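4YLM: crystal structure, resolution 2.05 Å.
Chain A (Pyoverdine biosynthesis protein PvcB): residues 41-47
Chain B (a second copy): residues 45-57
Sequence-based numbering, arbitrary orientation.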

ATOM      1  N   GLY A  41       0.036  15.347  -5.960  1.00 24.58           N
ATOM      2  CA  GLY A  41       1.230  14.821  -5.313  1.00 24.08           C
ATOM      3  C   GLY A  41       1.052  14.508  -3.838  1.00 22.15           C
ATOM      4  O   GLY A  41       1.856  13.795  -3.240  1.00 24.01           O
ATOM      5  N   GLU A  42      -0.002  15.049  -3.244  1.00 20.25           N
ATOM      6  CA  GLU A  42      -0.310  14.768  -1.846  1.00 21.09           C
ATOM      7  C   GLU A  42      -0.712  13.301  -1.605  1.00 22.99           C
ATOM      8  O   GLU A  42      -0.568  12.796  -0.496  1.00 22.20           O
ATOM      9  CB  GLU A  42      -1.371  15.751  -1.324  1.00 21.01           C
ATOM     10  CG  GLU A  42      -0.875  17.206  -1.380  1.00 24.86           C
ATOM     11  CD  GLU A  42      -1.909  18.236  -0.940  1.00 22.32           C
ATOM     12  OE1 GLU A  42      -2.433  18.143   0.182  1.00 27.71           O
ATOM     13  OE2 GLU A  42      -2.173  19.164  -1.721  1.00 28.53           O
ATOM     14  N   LEU A  43      -1.189  12.614  -2.639  1.00 22.21           N
ATOM     15  CA  LEU A  43      -1.536  11.195  -2.504  1.00 19.48           C
ATOM     16  C   LEU A  43      -0.278  10.343  -2.688  1.00 21.77           C
ATOM     17  O   LEU A  43       0.618  10.723  -3.431  1.00 23.85           O
ATOM     18  CB  LEU A  43      -2.599  10.807  -3.548  1.00 20.66           C
ATOM     19  CG  LEU A  43      -3.897  11.627  -3.481  1.00 21.27           C
ATOM     20  CD1 LEU A  43      -4.868  11.192  -4.582  1.00 23.67           C
ATOM     21  CD2 LEU A  43      -4.536  11.458  -2.106  1.00 23.82           C
ATOM     22  N   PRO A  44      -0.200   9.191  -2.005  1.00 21.18           N
ATOM     23  CA  PRO A  44       1.002   8.364  -2.164  1.00 23.16           C
ATOM     24  C   PRO A  44       1.002   7.594  -3.479  1.00 19.73           C
ATOM     25  O   PRO A  44       0.053   6.864  -3.756  1.00 20.45           O
ATOM     26  CB  PRO A  44       0.931   7.377  -0.980  1.00 22.48           C
ATOM     27  CG  PRO A  44      -0.395   7.611  -0.286  1.00 22.40           C
ATOM     28  CD  PRO A  44      -1.199   8.580  -1.114  1.00 23.46           C
ATOM     29  N   ALA A  45       2.067   7.741  -4.259  1.00 22.10           N
ATOM     30  CA  ALA A  45       2.203   7.056  -5.545  1.00 24.79           C
ATOM     31  C   ALA A  45       2.088   5.537  -5.434  1.00 25.17           C
ATOM     32  O   ALA A  45       1.555   4.888  -6.342  1.00 21.07           O
ATOM     33  CB  ALA A  45       3.531   7.438  -6.223  1.00 25.01           C
ATOM     34  N   GLN A  46       2.578   4.960  -4.332  1.00 21.15           N
ATOM     35  CA  GLN A  46       2.511   3.500  -4.168  1.00 26.25           C
ATOM     36  C   GLN A  46       1.053   3.043  -4.098  1.00 24.27           C
ATOM     37  O   GLN A  46       0.686   1.998  -4.633  1.00 22.00           O
ATOM     38  CB  GLN A  46       3.271   3.041  -2.914  1.00 26.63           C
ATOM     39  CG  GLN A  46       3.442   1.518  -2.787  1.00 40.14           C
ATOM     40  CD  GLN A  46       4.153   0.901  -3.993  1.00 45.84           C
ATOM     41  OE1 GLN A  46       5.149   1.443  -4.485  1.00 54.25           O
ATOM     42  NE2 GLN A  46       3.627  -0.220  -4.490  1.00 42.76           N
ATOM     43  N   TRP A  47       0.230   3.825  -3.404  1.00 19.73           N
ATOM     44  CA  TRP A  47      -1.187   3.526  -3.300  1.00 19.98           C
ATOM     45  C   TRP A  47      -1.883   3.664  -4.669  1.00 19.16           C
ATOM     46  O   TRP A  47      -2.681   2.811  -5.060  1.00 19.62           O
ATOM     47  CB  TRP A  47      -1.814   4.460  -2.269  1.00 18.20           C
ATOM     48  CG  TRP A  47      -3.283   4.330  -2.111  1.00 20.02           C
ATOM     49  CD1 TRP A  47      -3.964   3.301  -1.515  1.00 19.68           C
ATOM     50  CD2 TRP A  47      -4.268   5.289  -2.509  1.00 20.73           C
ATOM     51  NE1 TRP A  47      -5.308   3.572  -1.518  1.00 20.65           N
ATOM     52  CE2 TRP A  47      -5.522   4.778  -2.133  1.00 20.72           C
ATOM     53  CE3 TRP A  47      -4.207   6.537  -3.140  1.00 24.49           C
ATOM     54  CZ2 TRP A  47      -6.714   5.467  -2.372  1.00 25.20           C
ATOM     55  CZ3 TRP A  47      -5.398   7.226  -3.379  1.00 22.15           C
ATOM     56  CH2 TRP A  47      -6.634   6.679  -2.995  1.00 19.85           C
TER
ATOM     57  N   ALA B  45       3.940  -1.168   8.090  1.00 22.10           N
ATOM     58  CA  ALA B  45       4.653   0.106   7.983  1.00 24.79           C
ATOM     59  C   ALA B  45       4.476   0.783   6.625  1.00 25.17           C
ATOM     60  O   ALA B  45       4.422   2.016   6.551  1.00 21.07           O
ATOM     61  CB  ALA B  45       6.149  -0.086   8.288  1.00 25.01           C
ATOM     62  N   GLN B  46       4.383  -0.006   5.549  1.00 21.15           N
ATOM     63  CA  GLN B  46       4.226   0.583   4.211  1.00 26.25           C
ATOM     64  C   GLN B  46       2.898   1.337   4.119  1.00 24.27           C
ATOM     65  O   GLN B  46       2.809   2.399   3.504  1.00 22.00           O
ATOM     66  CB  GLN B  46       4.301  -0.490   3.114  1.00 26.63           C
ATOM     67  CG  GLN B  46       4.370   0.059   1.679  1.00 40.14           C
ATOM     68  CD  GLN B  46       5.554   1.004   1.466  1.00 45.84           C
ATOM     69  OE1 GLN B  46       6.672   0.727   1.913  1.00 54.25           O
ATOM     70  NE2 GLN B  46       5.306   2.137   0.804  1.00 42.76           N
ATOM     71  N   TRP B  47       1.858   0.762   4.716  1.00 19.73           N
ATOM     72  CA  TRP B  47       0.553   1.398   4.740  1.00 19.98           C
ATOM     73  C   TRP B  47       0.584   2.686   5.587  1.00 19.16           C
ATOM     74  O   TRP B  47       0.049   3.720   5.182  1.00 19.62           O
ATOM     75  CB  TRP B  47      -0.470   0.407   5.286  1.00 18.20           C
ATOM     76  CG  TRP B  47      -1.843   0.943   5.450  1.00 20.02           C
ATOM     77  CD1 TRP B  47      -2.739   1.241   4.457  1.00 19.68           C
ATOM     78  CD2 TRP B  47      -2.511   1.202   6.688  1.00 20.73           C
ATOM     79  NE1 TRP B  47      -3.921   1.662   5.010  1.00 20.65           N
ATOM     80  CE2 TRP B  47      -3.803   1.662   6.376  1.00 20.72           C
ATOM     81  CE3 TRP B  47      -2.143   1.082   8.033  1.00 24.49           C
ATOM     82  CZ2 TRP B  47      -4.733   2.008   7.359  1.00 25.20           C
ATOM     83  CZ3 TRP B  47      -3.072   1.428   9.016  1.00 22.15           C
ATOM     84  CH2 TRP B  47      -4.352   1.891   8.664  1.00 19.85           C
ATOM     85  N   LEU B  48       1.206   2.619   6.758  1.00 16.96           N
ATOM     86  CA  LEU B  48       1.319   3.788   7.625  1.00 20.52           C
ATOM     87  C   LEU B  48       2.054   4.914   6.913  1.00 18.12           C
ATOM     88  O   LEU B  48       1.684   6.070   7.028  1.00 20.64           O
ATOM     89  CB  LEU B  48       2.055   3.440   8.922  1.00 18.91           C
ATOM     90  CG  LEU B  48       1.278   2.574   9.903  1.00 24.19           C
ATOM     91  CD1 LEU B  48       2.173   2.170  11.085  1.00 23.60           C
ATOM     92  CD2 LEU B  48       0.034   3.343  10.365  1.00 20.57           C
ATOM     93  N   LYS B  49       3.102   4.567   6.175  1.00 18.40           N
ATOM     94  CA  LYS B  49       3.896   5.556   5.447  1.00 21.31           C
ATOM     95  C   LYS B  49       3.047   6.280   4.384  1.00 21.92           C
ATOM     96  O   LYS B  49       3.160   7.498   4.202  1.00 19.66           O
ATOM     97  CB  LYS B  49       5.075   4.847   4.774  1.00 27.89           C
ATOM     98  CG  LYS B  49       6.374   5.607   4.808  1.00 37.51           C
ATOM     99  CD  LYS B  49       7.512   4.819   4.143  1.00 39.82           C
ATOM    100  CE  LYS B  49       7.853   3.538   4.905  1.00 38.02           C
ATOM    101  NZ  LYS B  49       9.063   2.893   4.311  1.00 32.23           N
ATOM    102  N   GLY B  50       2.208   5.519   3.681  1.00 20.39           N
ATOM    103  CA  GLY B  50       1.254   6.096   2.745  1.00 20.13           C
ATOM    104  C   GLY B  50       0.319   7.096   3.419  1.00 20.29           C
ATOM    105  O   GLY B  50       0.130   8.207   2.924  1.00 19.63           O
ATOM    106  N   LEU B  51      -0.268   6.704   4.549  1.00 18.82           N
ATOM    107  CA  LEU B  51      -1.157   7.597   5.291  1.00 20.68           C
ATOM    108  C   LEU B  51      -0.421   8.844   5.800  1.00 20.82           C
ATOM    109  O   LEU B  51      -0.966   9.942   5.756  1.00 20.15           O
ATOM    110  CB  LEU B  51      -1.809   6.870   6.474  1.00 17.92           C
ATOM    111  CG  LEU B  51      -2.737   5.691   6.151  1.00 22.55           C
ATOM    112  CD1 LEU B  51      -3.180   4.990   7.439  1.00 22.96           C
ATOM    113  CD2 LEU B  51      -3.934   6.139   5.305  1.00 20.11           C
ATOM    114  N   ALA B  52       0.806   8.667   6.289  1.00 17.70           N
ATOM    115  CA  ALA B  52       1.587   9.800   6.773  1.00 20.15           C
ATOM    116  C   ALA B  52       1.848  10.791   5.652  1.00 20.43           C
ATOM    117  O   ALA B  52       1.868  12.002   5.867  1.00 18.86           O
ATOM    118  CB  ALA B  52       2.914   9.331   7.409  1.00 18.92           C
ATOM    119  N   ARG B  53       2.044  10.285   4.442  1.00 16.44           N
ATOM    120  CA  ARG B  53       2.315  11.177   3.329  1.00 18.25           C
ATOM    121  C   ARG B  53       1.103  12.011   2.884  1.00 21.69           C
ATOM    122  O   ARG B  53       1.268  13.119   2.371  1.00 20.75           O
ATOM    123  CB  ARG B  53       2.909  10.400   2.157  1.00 18.93           C
ATOM    124  CG  ARG B  53       4.370  10.078   2.388  1.00 20.02           C
ATOM    125  CD  ARG B  53       4.877   9.018   1.424  1.00 23.06           C
ATOM    126  NE  ARG B  53       6.322   8.857   1.554  1.00 24.05           N
ATOM    127  CZ  ARG B  53       6.955   7.706   1.358  1.00 30.24           C
ATOM    128  NH1 ARG B  53       6.266   6.620   1.023  1.00 26.39           N
ATOM    129  NH2 ARG B  53       8.272   7.643   1.505  1.00 29.15           N
ATOM    130  N   SER B  54      -0.107  11.486   3.071  1.00 18.96           N
ATOM    131  CA  SER B  54      -1.303  12.201   2.595  1.00 22.63           C
ATOM    132  C   SER B  54      -2.029  12.951   3.718  1.00 20.35           C
ATOM    133  O   SER B  54      -2.621  14.005   3.489  1.00 21.85           O
ATOM    134  CB  SER B  54      -2.273  11.228   1.926  1.00 19.32           C
ATOM    135  OG  SER B  54      -2.658  10.237   2.878  1.00 20.44           O
ATOM    136  N   HIS B  55      -1.976  12.406   4.932  1.00 20.01           N
ATOM    137  CA  HIS B  55      -2.598  13.046   6.080  1.00 20.57           C
ATOM    138  C   HIS B  55      -1.581  13.881   6.876  1.00 24.27           C
ATOM    139  O   HIS B  55      -1.974  14.677   7.723  1.00 21.76           O
ATOM    140  CB  HIS B  55      -3.219  12.007   7.012  1.00 21.64           C
ATOM    141  CG  HIS B  55      -4.363  11.242   6.411  1.00 23.68           C
ATOM    142  ND1 HIS B  55      -5.643  11.750   6.340  1.00 21.02           N
ATOM    143  CD2 HIS B  55      -4.426   9.990   5.896  1.00 21.83           C
ATOM    144  CE1 HIS B  55      -6.442  10.848   5.796  1.00 23.88           C
ATOM    145  NE2 HIS B  55      -5.726   9.775   5.506  1.00 20.02           N
ATOM    146  N   HIS B  56      -0.287  13.648   6.628  1.00 23.34           N
ATOM    147  CA  HIS B  56       0.830  14.428   7.210  1.00 21.59           C
ATOM    148  C   HIS B  56       1.143  14.205   8.682  1.00 18.32           C
ATOM    149  O   HIS B  56       2.287  14.376   9.109  1.00 24.97           O
ATOM    150  CB  HIS B  56       0.687  15.935   6.898  1.00 19.87           C
ATOM    151  CG  HIS B  56       0.431  16.211   5.451  1.00 20.50           C
ATOM    152  ND1 HIS B  56       1.255  15.737   4.452  1.00 22.60           N
ATOM    153  CD2 HIS B  56      -0.568  16.887   4.829  1.00 23.55           C
ATOM    154  CE1 HIS B  56       0.780  16.115   3.276  1.00 24.95           C
ATOM    155  NE2 HIS B  56      -0.327  16.812   3.476  1.00 23.31           N
ATOM    156  N   LEU B  57       0.145  13.837   9.470  1.00 18.58           N
ATOM    157  CA  LEU B  57       0.355  13.597  10.892  1.00 18.06           C
ATOM    158  C   LEU B  57      -0.528  12.448  11.353  1.00 20.80           C
ATOM    159  O   LEU B  57      -1.753  12.537  11.285  1.00 24.49           O
ATOM    160  CB  LEU B  57       0.031  14.866  11.715  1.00 19.45           C
ATOM    161  CG  LEU B  57       0.345  14.811  13.217  1.00 24.74           C
ATOM    162  CD1 LEU B  57       1.834  14.546  13.466  1.00 24.41           C
ATOM    163  CD2 LEU B  57      -0.087  16.101  13.946  1.00 24.44           C
TER
HETATM  164  O   HOH W   1      -2.063  19.031   2.769  1.00 26.51           O

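The two copies of PvcB meet here in a small packing contact, 304 Å² counting both sides, in which the E42(A)–P44(A) turn lies against one side of a chain B helix without a direct hydrogen bond, a single water joining the polar groups at one end. L43(A) lies across from S54(B), their CA atoms 5.2 Å apart, and P44(A) across from G50(B), with 5.4 Å between the CA atoms. P44(A) and E42(A) lose the most surface to chain B, 62 and 57 Å², and both, with G50(B), S54(B) and H56(B), are buried in the assembly.

P44(A) sits at the N-cap position of the helix that starts at A45(A). Its CB points toward chain B, and its ring, pucker C-gamma endo, brings P44(A) CG to 3.3 Å from G50(B) O. That carbonyl also accepts the backbone hydrogen bond from S54(B) N, 3.3 Å from G50(B) O, so the proline adds a carbon contact to an oxygen already used within the helix. G50(B) presents bare backbone to the ring; an ideal CB would lie 3.6 Å from P44(A) CG, with room for it, so the close approach does not depend on glycine. On the next helical turn S54(B) also faces chain A, its CB 4.2 Å from P44(A) CD. The serine is small enough to lie close against the turn, and its OG, with chi1 in p, is hydrogen-bonded elsewhere in the structure.

The carbonyl of E42(A) reaches the last turn of the helix. E42(A) O lies 3.2 Å from S54(B) CA in a CA-H...O contact, with an angle of 131° at the hydrogen. E42(A) O is also 3.4 Å from R53(B) O, but both atoms are acceptors and this approach is no hydrogen bond.

The E42(A) side chain, with chi1 m and chi2 t, carries its carboxylate to the edge of the H56(B) ring, near the ring plane. E42(A) OE1 and H56(B) NE2 are 4.1 Å apart, too far to bond directly, and water 1, set to one side of the line between them, links the two: its O donates to E42(A) OE1 at 2.8 Å and is hydrogen-bonded to H56(B) NE2 at 2.9 Å. These buried polar ends are thus satisfied, E42(A) OE1 and H56(B) ND1 also being hydrogen-bonded elsewhere in the structure. H56(B) is the first residue to leave helical geometry, with phi of 73°; its CB points sideways, but the ring end comes nearer to chain A.

Away from this bridge, the two copies of Q46 touch loosely, Q46(A) CG lying 4.1 Å from Q46(B) NE2.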